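Local atomic coordinates of chitin-binding type-4 domain-containing protein (Photorhabdus laumondii subsp. laumondii, PDB entry 6T5Z), a protein that is a copper-dependent lytic polysaccharide monooxygenase of family AA10, which probably cleaves chitin chains by oxidation. Residues L151-I156 and L160-Q165; K39-A44 and E113-T118; A11-A16 and R69-P74. All coordinates share one frame; numbering follows the deposited sequence. Where two conformers were deposited one is given.

Overall arrangement
From the copper-binding N terminus the chain runs through strand 2-6 into helix 10-14, the first half of contact 3. Residues 39-44, in the loop after strand 36-38, open contact 2 before contact 3 closes at 69-74, where strand 73-76 begins; the second half of contact 2, residues 113-118, lies in the loop before strand 121-126. Contacts 2 and 3 therefore cross along the chain, although they lie on opposite sides of its centre, about 23 Å apart between centres. Contact 1 follows in series as the hairpin of strands 148-156 and 161-172. It touches both: Lys-39 NZ bonds Ile-156 O, and Ala-11 packs on Gln-165.

Contact 1 of 3, residues L151-I156 and L160-Q165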
loop_
_atom_site.group_PDB
_atom_site.type_symbol
_atom_site.label_atom_id
_atom_site.label_comp_id
_atom_site.label_asym_id
_atom_site.label_seq_id
_atom_site.Cartn_x
_atom_site.Cartn_y
_atom_site.Cartn_z
ATOM N N LEU A 151 -1.215 4.041 0.535
ATOM C CA LEU A 151 0.060 3.414 0.200
ATOM C C LEU A 151 0.785 3.034 1.483
ATOM O O LEU A 151 1.227 3.903 2.244
ATOM C CB LEU A 151 0.935 4.331 -0.656
ATOM C CG LEU A 151 2.341 3.795 -0.951
ATOM C CD1 LEU A 151 2.287 2.524 -1.821
ATOM C CD2 LEU A 151 3.229 4.838 -1.616
ATOM N N GLY A 152 0.918 1.728 1.721
ATOM C CA GLY A 152 1.718 1.241 2.825
ATOM C C GLY A 152 3.141 1.023 2.358
ATOM O O GLY A 152 3.369 0.479 1.275
ATOM N N VAL A 153 4.102 1.470 3.170
ATOM C CA VAL A 153 5.521 1.331 2.847
ATOM C C VAL A 153 6.242 0.698 4.026
ATOM O O VAL A 153 6.206 1.224 5.148
ATOM C CB VAL A 153 6.169 2.670 2.476
ATOM C CG1 VAL A 153 7.631 2.453 2.045
ATOM C CG2 VAL A 153 5.360 3.360 1.370
ATOM N N TRP A 154 6.901 -0.423 3.764
ATOM C CA TRP A 154 7.730 -1.126 4.728
ATOM C C TRP A 154 9.171 -0.930 4.291
ATOM O O TRP A 154 9.594 -1.500 3.281
ATOM C CB TRP A 154 7.347 -2.603 4.776
ATOM C CG TRP A 154 8.274 -3.444 5.576
ATOM C CD1 TRP A 154 9.027 -3.047 6.649
ATOM C CD2 TRP A 154 8.560 -4.838 5.383
ATOM N NE1 TRP A 154 9.756 -4.101 7.127
ATOM C CE2 TRP A 154 9.482 -5.217 6.380
ATOM C CE3 TRP A 154 8.117 -5.806 4.475
ATOM C CZ2 TRP A 154 9.991 -6.518 6.480
ATOM C CZ3 TRP A 154 8.613 -7.098 4.581
ATOM C CH2 TRP A 154 9.535 -7.443 5.571
ATOM N N THR A 155 9.917 -0.116 5.037
ATOM C CA THR A 155 11.266 0.284 4.658
ATOM C C THR A 155 12.273 -0.621 5.365
ATOM O O THR A 155 12.247 -0.748 6.597
ATOM C CB THR A 155 11.482 1.768 4.992
ATOM O OG1 THR A 155 10.568 2.567 4.221
ATOM C CG2 THR A 155 12.924 2.219 4.701
ATOM N N ILE A 156 13.149 -1.260 4.578
ATOM C CA ILE A 156 14.127 -2.219 5.086
ATOM C C ILE A 156 15.400 -1.477 5.464
ATOM O O ILE A 156 15.933 -0.708 4.660
ATOM C CB ILE A 156 14.430 -3.302 4.037
ATOM C CG1 ILE A 156 13.145 -3.948 3.501
ATOM C CG2 ILE A 156 15.363 -4.363 4.630
ATOM C CD1 ILE A 156 12.273 -4.557 4.574
ATOM N N LEU A 160 18.758 -1.240 0.331
ATOM C CA LEU A 160 18.358 0.002 -0.318
ATOM C C LEU A 160 16.854 0.082 -0.565
ATOM O O LEU A 160 16.381 1.081 -1.117
ATOM C CB LEU A 160 19.104 0.148 -1.649
ATOM C CG LEU A 160 20.637 0.223 -1.580
ATOM C CD1 LEU A 160 21.227 0.231 -2.994
ATOM C CD2 LEU A 160 21.099 1.440 -0.776
ATOM N N ASN A 161 16.090 -0.926 -0.158
ATOM C CA ASN A 161 14.754 -1.133 -0.698
ATOM C C ASN A 161 13.653 -0.983 0.350
ATOM O O ASN A 161 13.900 -0.824 1.549
ATOM C CB ASN A 161 14.674 -2.516 -1.350
ATOM C CG ASN A 161 15.585 -2.628 -2.547
ATOM O OD1 ASN A 161 15.796 -1.649 -3.260
ATOM N ND2 ASN A 161 16.128 -3.815 -2.782
ATOM N N ALA A 162 12.418 -1.039 -0.149
ATOM C CA ALA A 162 11.199 -1.028 0.647
ATOM C C ALA A 162 10.140 -1.829 -0.096
ATOM O O ALA A 162 10.243 -2.045 -1.304
ATOM C CB ALA A 162 10.683 0.394 0.894
ATOM N N PHE A 163 9.099 -2.234 0.622
ATOM C CA PHE A 163 7.977 -2.933 -0.000
ATOM C C PHE A 163 6.766 -2.015 -0.069
ATOM O O PHE A 163 6.467 -1.297 0.889
ATOM C CB PHE A 163 7.648 -4.219 0.758
ATOM C CG PHE A 163 8.699 -5.278 0.587
ATOM C CD1 PHE A 163 9.860 -5.249 1.351
ATOM C CD2 PHE A 163 8.573 -6.246 -0.399
ATOM C CE1 PHE A 163 10.852 -6.201 1.169
ATOM C CE2 PHE A 163 9.565 -7.205 -0.584
ATOM C CZ PHE A 163 10.702 -7.177 0.193
ATOM N N TYR A 164 6.060 -2.046 -1.209
ATOM C CA TYR A 164 5.041 -1.040 -1.514
ATOM C C TYR A 164 3.684 -1.709 -1.681
ATOM O O TYR A 164 3.524 -2.590 -2.534
ATOM C CB TYR A 164 5.426 -0.252 -2.766
ATOM C CG TYR A 164 6.584 0.705 -2.539
ATOM C CD1 TYR A 164 7.907 0.281 -2.672
ATOM C CD2 TYR A 164 6.349 2.030 -2.177
ATOM C CE1 TYR A 164 8.976 1.165 -2.460
ATOM C CE2 TYR A 164 7.400 2.915 -1.963
ATOM C CZ TYR A 164 8.707 2.476 -2.104
ATOM O OH TYR A 164 9.739 3.363 -1.904
ATOM N N GLN A 165 2.701 -1.282 -0.880
ATOM C CA GLN A 165 1.378 -1.914 -0.860
ATOM C C GLN A 165 0.274 -0.864 -0.941
ATOM O O GLN A 165 -0.085 -0.272 0.080
ATOM C CB GLN A 165 1.219 -2.763 0.402
ATOM C CG GLN A 165 2.086 -4.027 0.402
ATOM C CD GLN A 165 1.392 -5.214 -0.259
ATOM O OE1 GLN A 165 0.324 -5.639 0.174
ATOM N NE2 GLN A 165 2.012 -5.763 -1.296
#
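Trp-154 carries its indole with CG anti to the backbone N (chi1 171°), whereas Phe-163 has CG anti to the carbonyl carbon (chi1 -70°); as cross-strand partners they share a face of the sheet, and these torsions lay them side by side. Their rings are near parallel, 28° apart, but slid so that they barely overlap: CE3 of Trp-154 meets CD1 of Phe-163 at 3.6 Å, yet the six-membered ring and the phenyl ring are 5.1 Å apart between centroids. Ile-156 completes the cluster, with CD1 over one indole face near its rim and CG1 4.0 Å from CE1 of Phe-163, at that ring's edge.

On the other face Val-153 sets CG1 over the ring of Tyr-164, and Leu-151 CD1 comes to the edge of that ring, 4.1 Å from CD2. Ala-162 CB adds a contact at 3.9 Å to Val-153 CG1. Between the faces, Gly-152 with Gln-165 and Trp-154 with Phe-163 form antiparallel hydrogen-bonded pairs, and Ile-156 N to Asn-161 O, 3.2 Å, is the bond nearest the turn. The buried polar tips find partners beyond the hairpin: Trp-154 NE1 bonds OG1 of Thr-92 and Tyr-164 OH bonds Lys-38 O.

Phe-163 meets the His-1 ring and lies about 4 Å from the copper, side chain to metal. It thus presents an apolar ring to the copper, backed by Trp-154, consistent with the axial aromatic residue of many AA10 enzymes.

Contact 2 of 3, residues K39-A44 and E113-T118; sequences KGFPQA and EQFNST
Pro-42 lays the outer edge of its ring on the backbone of the opposite loop, CG standing 3.6 Å from the carbonyl O of Ser-117 and CD 3.8 Å from that same O. A cis peptide links it to Phe-41 and folds it back, so that Pro-42 CB sits over the centre of the Phe-41 ring, 3.8 Å above its plane. That ring reaches inward, where its CZ approaches CD2 of Phe-115 at 4.4 Å in a loose apolar contact. Phe-98 meets Phe-41 edge-to-face, and Leu-151 touches both Phe-41 and Phe-115, so the two phenylalanines belong to one apolar cluster.

At the outer rim a water links the loops, donating to Ser-117 O at 2.6 Å and accepting from Gln-43 NE2 at 3.0 Å. The first loop is braced within itself by Ala-44 N to Gly-40 O, 2.9 Å, while Arg-112 beside the second loop bonds the carbonyls of Pro-42 and Ala-44.

With the cis bond and these backbone angles, Gly-40 to Gln-43 make a type VIa1 turn. Together the two loops pack over strands 92-99 and 148-156, part of the beta-sandwich core of AA10 enzymes.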
loop_
_atom_site.group_PDB
_atom_site.type_symbol
_atom_site.label_atom_id
_atom_site.label_comp_id
_atom_site.label_asym_id
_atom_site.label_seq_id
_atom_site.Cartn_x
_atom_site.Cartn_y
_atom_site.Cartn_z
ATOM N N LYS A 39 13.776 2.409 -1.536
ATOM C CA LYS A 39 13.101 3.107 -0.449
ATOM C C LYS A 39 13.039 4.605 -0.746
ATOM O O LYS A 39 13.565 5.095 -1.750
ATOM C CB LYS A 39 13.815 2.850 0.882
ATOM C CG LYS A 39 15.244 3.412 0.946
ATOM C CD LYS A 39 15.920 3.193 2.295
ATOM C CE LYS A 39 16.226 1.724 2.549
ATOM N NZ LYS A 39 17.135 1.567 3.738
ATOM N N GLY A 40 12.384 5.346 0.138
ATOM C CA GLY A 40 12.468 6.792 0.115
ATOM C C GLY A 40 11.360 7.521 -0.619
ATOM O O GLY A 40 11.521 8.708 -0.920
ATOM N N PHE A 41 10.259 6.851 -0.943
ATOM C CA PHE A 41 9.100 7.552 -1.464
ATOM C C PHE A 41 8.676 8.680 -0.512
ATOM O O PHE A 41 8.626 8.468 0.691
ATOM C CB PHE A 41 7.949 6.558 -1.671
ATOM C CG PHE A 41 6.743 7.166 -2.297
ATOM C CD1 PHE A 41 6.595 7.182 -3.677
ATOM C CD2 PHE A 41 5.754 7.730 -1.508
ATOM C CE1 PHE A 41 5.476 7.754 -4.253
ATOM C CE2 PHE A 41 4.642 8.299 -2.077
ATOM C CZ PHE A 41 4.499 8.308 -3.456
ATOM N N PRO A 42 8.342 9.870 -1.043
ATOM C CA PRO A 42 8.267 10.269 -2.457
ATOM C C PRO A 42 9.530 10.904 -3.052
ATOM O O PRO A 42 9.543 11.202 -4.250
ATOM C CB PRO A 42 7.138 11.299 -2.449
ATOM C CG PRO A 42 7.317 11.980 -1.125
ATOM C CD PRO A 42 7.679 10.856 -0.170
ATOM N N GLN A 43 10.558 11.139 -2.233
ATOM C CA GLN A 43 11.780 11.754 -2.757
ATOM C C GLN A 43 12.506 10.815 -3.712
ATOM O O GLN A 43 13.224 11.274 -4.607
ATOM C CB GLN A 43 12.702 12.169 -1.606
ATOM C CG GLN A 43 12.161 13.297 -0.729
ATOM C CD GLN A 43 11.064 12.868 0.242
ATOM O OE1 GLN A 43 11.068 11.739 0.762
ATOM N NE2 GLN A 43 10.113 13.777 0.496
ATOM N N ALA A 44 12.336 9.509 -3.534
ATOM C CA ALA A 44 12.843 8.507 -4.466
ATOM C C ALA A 44 11.781 7.417 -4.588
ATOM O O ALA A 44 10.599 7.632 -4.292
ATOM C CB ALA A 44 14.203 7.953 -4.015
ATOM N N GLU A 113 1.752 13.654 -7.221
ATOM C CA GLU A 113 0.764 14.719 -7.147
ATOM C C GLU A 113 -0.581 14.193 -6.655
ATOM O O GLU A 113 -1.343 14.942 -6.033
ATOM C CB GLU A 113 0.636 15.388 -8.518
ATOM C CG GLU A 113 -0.156 16.675 -8.532
ATOM C CD GLU A 113 -1.637 16.459 -8.760
ATOM O OE1 GLU A 113 -2.023 15.380 -9.272
ATOM O OE2 GLU A 113 -2.421 17.374 -8.426
ATOM N N GLN A 114 -0.876 12.905 -6.893
ATOM C CA GLN A 114 -2.137 12.329 -6.440
ATOM C C GLN A 114 -2.141 12.010 -4.951
ATOM O O GLN A 114 -3.224 11.852 -4.371
ATOM C CB GLN A 114 -2.444 11.061 -7.241
ATOM C CG GLN A 114 -2.774 11.332 -8.714
ATOM C CD GLN A 114 -4.268 11.300 -8.995
ATOM O OE1 GLN A 114 -5.022 12.166 -8.538
ATOM N NE2 GLN A 114 -4.703 10.298 -9.766
ATOM N N PHE A 115 -0.964 11.915 -4.329
ATOM C CA PHE A 115 -0.811 11.542 -2.928
ATOM C C PHE A 115 -0.448 12.758 -2.091
ATOM O O PHE A 115 0.206 13.683 -2.570
ATOM C CB PHE A 115 0.295 10.487 -2.765
ATOM C CG PHE A 115 -0.156 9.080 -3.009
ATOM C CD1 PHE A 115 -0.885 8.407 -2.049
ATOM C CD2 PHE A 115 0.181 8.418 -4.185
ATOM C CE1 PHE A 115 -1.304 7.092 -2.264
ATOM C CE2 PHE A 115 -0.227 7.107 -4.401
ATOM C CZ PHE A 115 -0.966 6.445 -3.431
ATOM N N ASN A 116 -0.889 12.758 -0.835
ATOM C CA ASN A 116 -0.310 13.683 0.127
ATOM C C ASN A 116 1.200 13.466 0.178
ATOM O O ASN A 116 1.691 12.349 -0.007
ATOM C CB ASN A 116 -0.939 13.491 1.509
ATOM C CG ASN A 116 -2.362 14.029 1.582
ATOM O OD1 ASN A 116 -2.688 15.045 0.966
ATOM N ND2 ASN A 116 -3.217 13.346 2.337
ATOM N N SER A 117 1.945 14.556 0.390
ATOM C CA SER A 117 3.397 14.471 0.292
ATOM C C SER A 117 4.031 13.811 1.508
ATOM O O SER A 117 5.137 13.280 1.401
ATOM C CB SER A 117 4.000 15.857 0.079
ATOM O OG SER A 117 3.871 16.644 1.251
ATOM N N THR A 118 3.371 13.824 2.648
ATOM C CA THR A 118 3.934 13.216 3.837
ATOM C C THR A 118 2.984 12.143 4.343
ATOM O O THR A 118 1.787 12.170 4.032
ATOM C CB THR A 118 4.175 14.258 4.937
ATOM O OG1 THR A 118 2.936 14.898 5.251
ATOM C CG2 THR A 118 5.203 15.289 4.489
HETATM O O HOH W 1 7.642 13.589 2.201
#

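Contact 3 of 3, residues A11-A16 and R69-P74; sequences AFLCSA and RWKKIP
Trp-70 has Arg-69 drawn along one face of its indole: CG of Arg-69 stands 3.3 Å above the indole plane over its centre, and the guanidinium in turn has CZ3 of Trp-70 over its own centre. The indole also makes a cation-pi contact with Arg-10, and its NE1 bonds Ala-64 O.

The close packing between the segments is made by Leu-13. With CG anti to the carbonyl carbon (chi1 -64°), its side chain extends from the short, weakly bonded helix to the other segment, where CD1 does the touching. This one methyl meets CD1 of Ile-73 at 3.9 Å, the two side chains crossing at a slant, and also rests by CG of Lys-71, 4.1 Å away. Lys-71 then bends at chi2 and chi4, returning NZ to Lys-72 O at 3.0 Å, with NZ standing above the carbonyl plane, 56° out of it. The next lysine curls back as well: Lys-72 NZ reaches Trp-70 O at 2.9 Å, almost straight in line with the C=O bond, and also bonds the backbone O of Glu-67. Both ammonium groups are thus held by backbone carbonyls.

Phe-12 O takes two bonds from a single residue: one comes from the backbone N of Ser-15. In the other, Ser-15 OG lies 2.6 Å from Phe-12 O, on a lone pair. Cys-14 ties this segment to Cys-25 by a disulfide. Asn-22 joins the two segments indirectly, pairing through its backbone with Leu-13 and through OD1 with Lys-71 N. Helix 10-14 is thereby packed against the entry to strand 73-76, which runs parallel to strand 161-172, bonded through Ile-73 to Asp-168 and Thr-170.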
loop_
_atom_site.group_PDB
_atom_site.type_symbol
_atom_site.label_atom_id
_atom_site.label_comp_id
_atom_site.label_asym_id
_atom_site.label_seq_id
_atom_site.Cartn_x
_atom_site.Cartn_y
_atom_site.Cartn_z
ATOM N N ALA A 11 -2.847 -5.976 -4.079
ATOM C CA ALA A 11 -2.148 -7.206 -4.439
ATOM C C ALA A 11 -2.664 -8.405 -3.652
ATOM O O ALA A 11 -2.801 -9.510 -4.207
ATOM C CB ALA A 11 -0.643 -7.034 -4.219
ATOM N N PHE A 12 -2.931 -8.223 -2.357
ATOM C CA PHE A 12 -3.459 -9.319 -1.555
ATOM C C PHE A 12 -4.776 -9.822 -2.123
ATOM O O PHE A 12 -4.996 -11.034 -2.228
ATOM C CB PHE A 12 -3.641 -8.882 -0.099
ATOM C CG PHE A 12 -4.428 -9.870 0.723
ATOM C CD1 PHE A 12 -3.884 -11.110 1.040
ATOM C CD2 PHE A 12 -5.721 -9.588 1.129
ATOM C CE1 PHE A 12 -4.598 -12.028 1.781
ATOM C CE2 PHE A 12 -6.450 -10.514 1.867
ATOM C CZ PHE A 12 -5.874 -11.729 2.203
ATOM N N LEU A 13 -5.659 -8.902 -2.511
ATOM C CA LEU A 13 -6.958 -9.302 -3.039
ATOM C C LEU A 13 -6.833 -9.992 -4.392
ATOM O O LEU A 13 -7.743 -10.729 -4.784
ATOM C CB LEU A 13 -7.877 -8.083 -3.144
ATOM C CG LEU A 13 -8.225 -7.414 -1.810
ATOM C CD1 LEU A 13 -9.111 -6.219 -2.062
ATOM C CD2 LEU A 13 -8.892 -8.382 -0.861
ATOM N N CYS A 14 -5.727 -9.781 -5.104
ATOM C CA CYS A 14 -5.463 -10.536 -6.324
ATOM C C CYS A 14 -5.135 -11.993 -6.037
ATOM O O CYS A 14 -5.318 -12.842 -6.914
ATOM C CB CYS A 14 -4.288 -9.922 -7.086
ATOM S SG CYS A 14 -4.526 -8.303 -7.820
ATOM N N SER A 15 -4.669 -12.306 -4.830
ATOM C CA SER A 15 -4.098 -13.609 -4.536
ATOM C C SER A 15 -5.181 -14.631 -4.196
ATOM O O SER A 15 -6.338 -14.298 -3.906
ATOM C CB SER A 15 -3.097 -13.505 -3.379
ATOM O OG SER A 15 -3.775 -13.286 -2.153
ATOM N N ALA A 16 -4.769 -15.901 -4.212
ATOM C CA ALA A 16 -5.667 -16.975 -3.811
ATOM C C ALA A 16 -6.151 -16.777 -2.383
ATOM O O ALA A 16 -7.350 -16.916 -2.102
ATOM C CB ALA A 16 -4.977 -18.332 -3.971
ATOM N N ARG A 69 -12.116 -0.195 -11.416
ATOM C CA ARG A 69 -11.161 -1.287 -11.613
ATOM C C ARG A 69 -11.027 -2.177 -10.385
ATOM O O ARG A 69 -10.944 -3.406 -10.507
ATOM C CB ARG A 69 -9.798 -0.719 -12.002
ATOM C CG ARG A 69 -8.719 -1.787 -12.151
ATOM C CD ARG A 69 -8.923 -2.574 -13.436
ATOM N NE ARG A 69 -7.971 -3.670 -13.582
ATOM C CZ ARG A 69 -8.115 -4.870 -13.027
ATOM N NH1 ARG A 69 -9.163 -5.135 -12.253
ATOM N NH2 ARG A 69 -7.208 -5.815 -13.247
ATOM N N TRP A 70 -10.921 -1.578 -9.199
ATOM C CA TRP A 70 -10.423 -2.286 -8.034
ATOM C C TRP A 70 -11.510 -2.491 -6.992
ATOM O O TRP A 70 -12.357 -1.621 -6.776
ATOM C CB TRP A 70 -9.248 -1.529 -7.408
ATOM C CG TRP A 70 -8.113 -1.323 -8.382
ATOM C CD1 TRP A 70 -7.647 -0.129 -8.857
ATOM C CD2 TRP A 70 -7.336 -2.342 -9.023
ATOM N NE1 TRP A 70 -6.615 -0.340 -9.737
ATOM C CE2 TRP A 70 -6.397 -1.690 -9.851
ATOM C CE3 TRP A 70 -7.325 -3.743 -8.960
ATOM C CZ2 TRP A 70 -5.463 -2.394 -10.618
ATOM C CZ3 TRP A 70 -6.393 -4.439 -9.720
ATOM C CH2 TRP A 70 -5.490 -3.762 -10.548
ATOM N N LYS A 71 -11.465 -3.653 -6.344
ATOM C CA LYS A 71 -12.342 -3.917 -5.217
ATOM C C LYS A 71 -11.900 -3.059 -4.038
ATOM O O LYS A 71 -10.713 -3.006 -3.715
ATOM C CB LYS A 71 -12.284 -5.396 -4.858
ATOM C CG LYS A 71 -12.919 -5.743 -3.529
ATOM C CD LYS A 71 -14.429 -5.747 -3.622
ATOM C CE LYS A 71 -15.047 -6.240 -2.309
ATOM N NZ LYS A 71 -14.659 -5.389 -1.141
ATOM N N LYS A 72 -12.852 -2.380 -3.408
ATOM C CA LYS A 72 -12.560 -1.421 -2.354
ATOM C C LYS A 72 -12.967 -1.986 -0.998
ATOM O O LYS A 72 -14.080 -2.490 -0.832
ATOM C CB LYS A 72 -13.278 -0.097 -2.629
ATOM C CG LYS A 72 -12.887 0.507 -3.977
ATOM C CD LYS A 72 -13.836 1.569 -4.497
ATOM C CE LYS A 72 -13.444 1.974 -5.916
ATOM N NZ LYS A 72 -13.778 0.886 -6.904
ATOM N N ILE A 73 -12.078 -1.877 -0.021
ATOM C CA ILE A 73 -12.406 -2.290 1.342
ATOM C C ILE A 73 -13.213 -1.172 1.989
ATOM O O ILE A 73 -12.751 -0.021 2.016
ATOM C CB ILE A 73 -11.138 -2.575 2.174
ATOM C CG1 ILE A 73 -10.192 -3.543 1.445
ATOM C CG2 ILE A 73 -11.519 -3.104 3.543
ATOM C CD1 ILE A 73 -10.798 -4.923 1.163
ATOM N N PRO A 74 -14.402 -1.452 2.523
ATOM C CA PRO A 74 -15.148 -0.415 3.249
ATOM C C PRO A 74 -14.546 -0.162 4.623
ATOM O O PRO A 74 -14.332 -1.091 5.403
ATOM C CB PRO A 74 -16.563 -0.996 3.358
ATOM C CG PRO A 74 -16.385 -2.489 3.213
ATOM C CD PRO A 74 -15.158 -2.715 2.371
#